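Local coordinates for putative leucoanthocyanidin reductase 1 (Vitis vinifera, PDB 3I5M), which probably catalyses the NADPH-dependent reduction of leucoanthocyanidins such as leucocyanidin to flavan-3-ols such as catechin, at residues 223-228 with 304-309. Residues are numbered along the deposited sequence; the frame is centred on the assembly and turned at random.
Sequences PSCNCL and FRTVEE
Phe-304 offers one ring face to Pro-223. Atom CB of Pro-223 lies 4.0 Å from the centroid of the Phe-304 ring and 20° off the ring normal, a CH-pi contact. The two side chains cross at about a right angle, and Phe-204 also stacks with the phenyl ring. O of Arg-305 accepts a hydrogen bond from ND2 of Asn-226 at 2.6 Å, with an N-H...O angle of 161°. The acceptor lies almost in the amide plane of the asparagine. With CG beside the backbone N (chi1 -64°), the buried amide comes alongside the 305-307 backbone. OD1 of Asn-226 lies 3.4 Å from CA of Thr-306. ND2 also makes a second, weaker bond to O of Phe-195. Thr-306 is the N-cap of helix 307-314: OG1 of Thr-306 accepts from N of Glu-309 at 3.3 Å. CG2 of Val-307 meets CD1 of Leu-228 tip to tip at 3.8 Å, and Leu-233 touches both side chains. A water takes a weak bond from Val-307 N and donates to Cys-225 O. The contact joins the N-cap of the last modelled helix to the turn entering edge strand 227-228 of the small mixed sheet in this NmrA-like reductase.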
# COMPACT_ATOMS: atom_id res chain seq x y z
N PRO A 223 4.65 7.85 11.20
CA PRO A 223 4.34 8.05 12.64
C PRO A 223 5.55 7.72 13.52
O PRO A 223 6.06 6.58 13.46
CB PRO A 223 3.20 7.05 12.91
CG PRO A 223 3.40 5.94 11.86
CD PRO A 223 4.17 6.56 10.68
N SER A 224 6.00 8.70 14.30
CA SER A 224 7.16 8.52 15.19
C SER A 224 7.05 7.36 16.18
O SER A 224 8.05 6.73 16.51
CB SER A 224 7.52 9.82 15.93
OG SER A 224 6.40 10.37 16.61
N CYS A 225 5.84 7.08 16.66
CA CYS A 225 5.63 6.04 17.67
C CYS A 225 5.82 4.68 17.06
O CYS A 225 6.08 3.70 17.77
CB CYS A 225 4.21 6.12 18.24
SG CYS A 225 2.91 5.78 16.97
N ASN A 226 5.66 4.61 15.74
CA ASN A 226 5.81 3.36 15.00
C ASN A 226 7.10 3.27 14.19
O ASN A 226 7.24 2.39 13.33
CB ASN A 226 4.56 3.10 14.14
CG ASN A 226 3.31 2.90 14.99
OD1 ASN A 226 3.41 2.83 16.21
ND2 ASN A 226 2.15 2.79 14.36
N CYS A 227 8.04 4.16 14.49
CA CYS A 227 9.37 4.12 13.87
C CYS A 227 10.38 3.19 14.62
O CYS A 227 10.95 3.56 15.65
CB CYS A 227 9.90 5.55 13.74
SG CYS A 227 11.42 5.67 12.82
N LEU A 228 10.58 2.00 14.07
CA LEU A 228 11.29 0.93 14.78
C LEU A 228 12.33 0.20 13.91
O LEU A 228 12.18 0.12 12.69
CB LEU A 228 10.29 -0.10 15.29
CG LEU A 228 9.24 0.30 16.33
CD1 LEU A 228 8.22 -0.80 16.46
CD2 LEU A 228 9.85 0.61 17.71
N PHE A 304 -2.32 7.29 15.35
CA PHE A 304 -2.09 6.02 14.71
C PHE A 304 -2.26 4.91 15.74
O PHE A 304 -2.20 5.14 16.94
CB PHE A 304 -0.68 5.98 14.12
CG PHE A 304 -0.59 6.53 12.74
CD1 PHE A 304 -0.60 5.68 11.64
CD2 PHE A 304 -0.50 7.90 12.52
CE1 PHE A 304 -0.52 6.18 10.34
CE2 PHE A 304 -0.44 8.41 11.22
CZ PHE A 304 -0.44 7.55 10.13
N ARG A 305 -2.49 3.69 15.28
CA ARG A 305 -2.39 2.54 16.15
C ARG A 305 -0.93 2.13 16.33
O ARG A 305 -0.18 2.07 15.36
CB ARG A 305 -3.22 1.39 15.58
CG ARG A 305 -4.69 1.70 15.52
CD ARG A 305 -5.46 0.56 14.91
NE ARG A 305 -5.40 -0.65 15.73
CZ ARG A 305 -5.85 -1.85 15.35
NH1 ARG A 305 -6.38 -2.02 14.13
NH2 ARG A 305 -5.77 -2.87 16.18
N THR A 306 -0.53 1.88 17.57
CA THR A 306 0.82 1.40 17.88
C THR A 306 1.02 -0.07 17.52
O THR A 306 0.06 -0.87 17.50
CB THR A 306 1.22 1.63 19.36
OG1 THR A 306 0.43 0.80 20.22
CG2 THR A 306 1.05 3.08 19.76
N VAL A 307 2.27 -0.42 17.24
CA VAL A 307 2.66 -1.80 16.99
C VAL A 307 2.31 -2.64 18.22
O VAL A 307 1.86 -3.77 18.08
CB VAL A 307 4.16 -1.93 16.65
CG1 VAL A 307 4.46 -3.33 16.15
CG2 VAL A 307 4.55 -0.96 15.57
N GLU A 308 2.49 -2.07 19.41
CA GLU A 308 2.06 -2.70 20.66
C GLU A 308 0.62 -3.22 20.60
O GLU A 308 0.36 -4.36 20.98
CB GLU A 308 2.22 -1.74 21.85
CG GLU A 308 3.52 -1.88 22.65
N GLU A 309 -0.31 -2.39 20.12
CA GLU A 309 -1.72 -2.80 20.05
C GLU A 309 -2.02 -3.65 18.82
O GLU A 309 -2.92 -4.49 18.85
CB GLU A 309 -2.67 -1.60 20.19
CG GLU A 309 -2.61 -0.53 19.07
CD GLU A 309 -3.21 0.84 19.49
OE1 GLU A 309 -2.73 1.45 20.47
OE2 GLU A 309 -4.17 1.30 18.83
O HOH W 1 4.48 1.62 18.68